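Long-range contacts in acetyltransferase PA1377 (Pseudomonas aeruginosa, PDB 2VI7), which probably acts as an N-acetyltransferase of the GCN5-related (GNAT) family: residues A[68-73]-A[95-100]; A[89-94]-A[126-131]. All blocks are in the same frame, centred on the assembly; numbering follows the deposited sequence.

After strand 8-12, three helices and strand 58-65, the chain runs along strand 68-77 and turns back along strand 86-95; where that strand gives way to a loop, contact 1 closes a hairpin with 21 residues between its segments. Contact 2 starts inside that hairpin, at 89-94, and closes only after helix 102-117, when strand 122-128 arrives parallel to strand 86-95. The two closures therefore cross rather than nest. Strand 86-95 is common to both: contact 1 ties its end to the antiparallel neighbour, contact 2 its middle to the parallel one. Between them, S72 O and A94 N, 2.9 Å apart, are probably hydrogen-bonded, so the contacts meet in one continuous sheet.

Contact 1: residues A[68-73]-A[95-100]; sequences DVIGSA and VAWQGK
I70 and W97 meet where the antiparallel hairpin of strands 68-77 and 86-95 runs out into the loop before helix 102-117, in the central sheet of a GNAT fold. G71 and V95 form a non-hydrogen-bonded pair, with G71 CA and V95 CA 4.4 Å apart. One residue further on, A96 N donates to I70 O at 3.1 Å, almost straight at 167°. The methyl of A96 packs beside the same carbonyl.

On its other edge strand 68-77 carries a classic beta bulge: I70 and G71 both lie opposite A63 of strand 58-65. From there the I70 side chain reaches out from CB toward the loop and forks. The short branch, CG2, sits above the rim of the indole, 3.8 Å from W97 CZ2. The long branch leaves through CG1, set between the backbone N and the carbonyl carbon (chi1 60°), and an extended chi2 carries CD1 onward over the six-membered ring of the same indole as a CH-pi contact. H65 meets W97 as well, its ring plane steeply inclined to the indole, while V102 of helix 102-117 touches both I70 and V95.

The loop, from Q98 on, begins the Q/R-x-x-G-x-G/A sequence that in GNAT relatives binds the acetyl-CoA pyrophosphate. At the tip of I70, CD1 comes to 3.6 Å from W97 CZ3.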
loop_
_atom_site.group_PDB
_atom_site.type_symbol
_atom_site.label_atom_id
_atom_site.label_comp_id
_atom_site.label_asym_id
_atom_site.label_seq_id
_atom_site.Cartn_x
_atom_site.Cartn_y
_atom_site.Cartn_z
ATOM N N ASP A 68 -2.049 30.187 8.840
ATOM C CA ASP A 68 -0.960 29.257 9.144
ATOM C C ASP A 68 -1.445 27.808 9.037
ATOM O O ASP A 68 -2.494 27.460 9.588
ATOM C CB ASP A 68 -0.412 29.479 10.564
ATOM C CG ASP A 68 0.274 30.838 10.739
ATOM O OD1 ASP A 68 1.176 31.171 9.936
ATOM O OD2 ASP A 68 -0.090 31.565 11.697
ATOM N N VAL A 69 -0.685 26.968 8.336
ATOM C CA VAL A 69 -1.050 25.561 8.193
ATOM C C VAL A 69 -0.805 24.849 9.520
ATOM O O VAL A 69 0.344 24.620 9.898
ATOM C CB VAL A 69 -0.217 24.865 7.097
ATOM C CG1 VAL A 69 -0.447 23.362 7.142
ATOM C CG2 VAL A 69 -0.597 25.410 5.726
ATOM N N ILE A 70 -1.882 24.501 10.220
ATOM C CA ILE A 70 -1.774 23.831 11.509
ATOM C C ILE A 70 -2.150 22.358 11.436
ATOM O O ILE A 70 -2.159 21.657 12.456
ATOM C CB ILE A 70 -2.680 24.500 12.560
ATOM C CG1 ILE A 70 -4.137 24.446 12.094
ATOM C CG2 ILE A 70 -2.242 25.936 12.785
ATOM C CD1 ILE A 70 -5.135 24.995 13.093
ATOM N N GLY A 71 -2.466 21.889 10.235
ATOM C CA GLY A 71 -2.843 20.499 10.085
ATOM C C GLY A 71 -3.078 20.076 8.654
ATOM O O GLY A 71 -3.283 20.902 7.771
ATOM N N SER A 72 -3.061 18.773 8.421
ATOM C CA SER A 72 -3.263 18.266 7.081
ATOM C C SER A 72 -3.673 16.802 7.090
ATOM O O SER A 72 -3.420 16.085 8.058
ATOM C CB SER A 72 -1.982 18.441 6.280
ATOM O OG SER A 72 -2.171 18.006 4.956
ATOM N N ALA A 73 -4.316 16.371 6.008
ATOM C CA ALA A 73 -4.770 14.987 5.853
ATOM C C ALA A 73 -5.151 14.775 4.392
ATOM O O ALA A 73 -5.547 15.712 3.710
ATOM C CB ALA A 73 -5.969 14.713 6.761
ATOM N N VAL A 95 -1.435 16.621 12.761
ATOM C CA VAL A 95 -1.819 17.834 13.474
ATOM C C VAL A 95 -0.779 18.438 14.418
ATOM O O VAL A 95 -0.113 17.729 15.183
ATOM C CB VAL A 95 -3.118 17.586 14.271
ATOM C CG1 VAL A 95 -3.601 18.874 14.908
ATOM C CG2 VAL A 95 -4.181 17.033 13.353
ATOM N N ALA A 96 -0.677 19.768 14.355
ATOM C CA ALA A 96 0.240 20.534 15.195
ATOM C C ALA A 96 -0.333 20.578 16.606
ATOM O O ALA A 96 0.332 20.190 17.574
ATOM C CB ALA A 96 0.392 21.954 14.658
ATOM N N TRP A 97 -1.579 21.043 16.704
ATOM C CA TRP A 97 -2.283 21.150 17.984
ATOM C C TRP A 97 -3.078 19.885 18.302
ATOM O O TRP A 97 -4.108 19.605 17.676
ATOM C CB TRP A 97 -3.246 22.341 17.978
ATOM C CG TRP A 97 -2.618 23.617 17.543
ATOM C CD1 TRP A 97 -1.279 23.915 17.531
ATOM C CD2 TRP A 97 -3.298 24.793 17.099
ATOM N NE1 TRP A 97 -1.085 25.208 17.108
ATOM C CE2 TRP A 97 -2.305 25.774 16.836
ATOM C CE3 TRP A 97 -4.653 25.120 16.901
ATOM C CZ2 TRP A 97 -2.621 27.063 16.384
ATOM C CZ3 TRP A 97 -4.972 26.402 16.452
ATOM C CH2 TRP A 97 -3.954 27.360 16.199
ATOM N N GLN A 98 -2.595 19.120 19.274
ATOM C CA GLN A 98 -3.285 17.907 19.668
ATOM C C GLN A 98 -4.317 18.348 20.713
ATOM O O GLN A 98 -4.008 19.171 21.589
ATOM C CB GLN A 98 -2.278 16.910 20.254
ATOM C CG GLN A 98 -1.254 16.395 19.239
ATOM C CD GLN A 98 -1.704 15.131 18.524
ATOM N N GLY A 99 -5.543 17.841 20.594
ATOM C CA GLY A 99 -6.584 18.200 21.544
ATOM C C GLY A 99 -7.418 19.415 21.174
ATOM O O GLY A 99 -8.515 19.594 21.707
ATOM N N LYS A 100 -6.910 20.240 20.259
ATOM C CA LYS A 100 -7.615 21.444 19.827
ATOM C C LYS A 100 -8.687 21.225 18.734
ATOM O O LYS A 100 -9.222 22.189 18.182
ATOM C CB LYS A 100 -6.600 22.491 19.348
#

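Contact 2: residues A[89-94]-A[126-131]; sequences IGMGVA and TVYTDN
A Met-aromatic contact between M91 and Y128, backed by one main-chain bond, bridges the parallel strands 86-95 and 122-128 at the point where they part. The bond runs from T126 N to G90 O, 2.9 Å. Just beyond it the carbonyl of T126 receives a CA-H...O contact from M91 CA at 3.2 Å. M91 then bends at both chi2 and chi3 and crosses the tyrosine at about a right angle. Its methyl lies over the ring face, CE 3.6 Å from the Y128 centroid and only 16° off the normal; SD stands obliquely, farther off.

In the GNAT fold this is the splay between strands 86-95 and 122-128, the V-shaped opening that takes the pantetheine arm of acetyl-CoA in relatives. Here strand 86-95 is broken by a type II' turn from I89 to G92, closed by G92 N to I89 O at 2.8 Å. A glycerol bound beside M91 is consistent with a pocket.

The tyrosine is held at its far end, where Y128 OH hydrogen-bonds to V34 O, and R155 makes a cation-pi contact with its ring. On the strand side, the M91 sulfur presses close to the threonine hydroxyl, SD to T126 OG1 3.1 Å.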
loop_
_atom_site.group_PDB
_atom_site.type_symbol
_atom_site.label_atom_id
_atom_site.label_comp_id
_atom_site.label_asym_id
_atom_site.label_seq_id
_atom_site.Cartn_x
_atom_site.Cartn_y
_atom_site.Cartn_z
ATOM N N ILE A 89 -6.171 6.954 3.809
ATOM C CA ILE A 89 -5.784 8.232 4.383
ATOM C C ILE A 89 -4.406 8.059 5.043
ATOM O O ILE A 89 -4.020 8.836 5.908
ATOM C CB ILE A 89 -6.821 8.767 5.426
ATOM C CG1 ILE A 89 -6.898 7.841 6.639
ATOM C CG2 ILE A 89 -8.190 8.915 4.770
ATOM C CD1 ILE A 89 -7.728 8.399 7.779
ATOM N N GLY A 90 -3.676 7.026 4.614
ATOM C CA GLY A 90 -2.342 6.745 5.122
ATOM C C GLY A 90 -2.221 6.618 6.626
ATOM O O GLY A 90 -2.990 5.892 7.245
ATOM N N MET A 91 -1.240 7.304 7.211
ATOM C CA MET A 91 -1.025 7.274 8.662
ATOM C C MET A 91 -2.034 8.209 9.322
ATOM O O MET A 91 -1.999 8.468 10.531
ATOM C CB MET A 91 0.400 7.709 9.008
ATOM C CG MET A 91 1.479 6.694 8.672
ATOM S SD MET A 91 1.559 5.296 9.812
ATOM C CE MET A 91 1.347 6.086 11.396
ATOM N N GLY A 92 -2.933 8.723 8.491
ATOM C CA GLY A 92 -3.980 9.597 8.972
ATOM C C GLY A 92 -3.744 11.092 9.012
ATOM O O GLY A 92 -3.119 11.697 8.141
ATOM N N VAL A 93 -4.269 11.671 10.079
ATOM C CA VAL A 93 -4.252 13.093 10.348
ATOM C C VAL A 93 -2.923 13.611 10.953
ATOM O O VAL A 93 -2.432 13.079 11.953
ATOM C CB VAL A 93 -5.481 13.384 11.269
ATOM C CG1 VAL A 93 -5.058 13.834 12.623
ATOM C CG2 VAL A 93 -6.393 14.375 10.638
ATOM N N ALA A 94 -2.338 14.635 10.325
ATOM C CA ALA A 94 -1.082 15.250 10.782
ATOM C C ALA A 94 -1.439 16.579 11.429
ATOM O O ALA A 94 -1.697 17.558 10.729
ATOM C CB ALA A 94 -0.157 15.482 9.607
ATOM N N THR A 126 -3.488 3.550 8.953
ATOM C CA THR A 126 -2.598 2.831 9.856
ATOM C C THR A 126 -2.272 3.879 10.899
ATOM O O THR A 126 -2.246 5.063 10.598
ATOM C CB THR A 126 -1.281 2.351 9.170
ATOM O OG1 THR A 126 -0.599 3.472 8.599
ATOM C CG2 THR A 126 -1.568 1.309 8.099
ATOM N N VAL A 127 -2.057 3.444 12.129
ATOM C CA VAL A 127 -1.744 4.360 13.215
ATOM C C VAL A 127 -0.828 3.623 14.193
ATOM O O VAL A 127 -0.974 2.420 14.421
ATOM C CB VAL A 127 -3.067 4.862 13.924
ATOM C CG1 VAL A 127 -3.944 3.706 14.299
ATOM C CG2 VAL A 127 -2.758 5.592 15.186
ATOM N N TYR A 128 0.143 4.331 14.752
ATOM C CA TYR A 128 1.064 3.712 15.700
ATOM C C TYR A 128 0.310 3.178 16.907
ATOM O O TYR A 128 -0.513 3.882 17.474
ATOM C CB TYR A 128 2.107 4.737 16.109
ATOM C CG TYR A 128 3.020 5.083 14.951
ATOM C CD1 TYR A 128 3.233 6.404 14.563
ATOM C CD2 TYR A 128 3.662 4.075 14.221
ATOM C CE1 TYR A 128 4.064 6.715 13.475
ATOM C CE2 TYR A 128 4.488 4.376 13.131
ATOM C CZ TYR A 128 4.685 5.698 12.766
ATOM O OH TYR A 128 5.498 6.008 11.695
ATOM N N THR A 129 0.595 1.936 17.298
ATOM C CA THR A 129 -0.103 1.293 18.418
ATOM C C THR A 129 -0.136 2.033 19.752
ATOM O O THR A 129 -1.031 1.792 20.569
ATOM C CB THR A 129 0.443 -0.122 18.706
ATOM O OG1 THR A 129 1.826 -0.041 19.062
ATOM C CG2 THR A 129 0.274 -1.012 17.506
ATOM N N ASP A 130 0.810 2.936 19.981
ATOM C CA ASP A 130 0.848 3.669 21.246
ATOM C C ASP A 130 0.330 5.104 21.149
ATOM O O ASP A 130 0.455 5.876 22.105
ATOM C CB ASP A 130 2.277 3.660 21.804
ATOM C CG ASP A 130 3.256 4.457 20.948
ATOM O OD1 ASP A 130 2.883 4.871 19.827
ATOM O OD2 ASP A 130 4.409 4.665 21.399
ATOM N N ASN A 131 -0.250 5.466 20.002
ATOM C CA ASN A 131 -0.799 6.813 19.808
ATOM C C ASN A 131 -2.279 6.781 20.192
ATOM O O ASN A 131 -3.147 6.652 19.336
ATOM C CB ASN A 131 -0.646 7.243 18.346
ATOM C CG ASN A 131 -0.954 8.722 18.129
ATOM O OD1 ASN A 131 -1.432 9.418 19.029
ATOM N ND2 ASN A 131 -0.686 9.206 16.919
#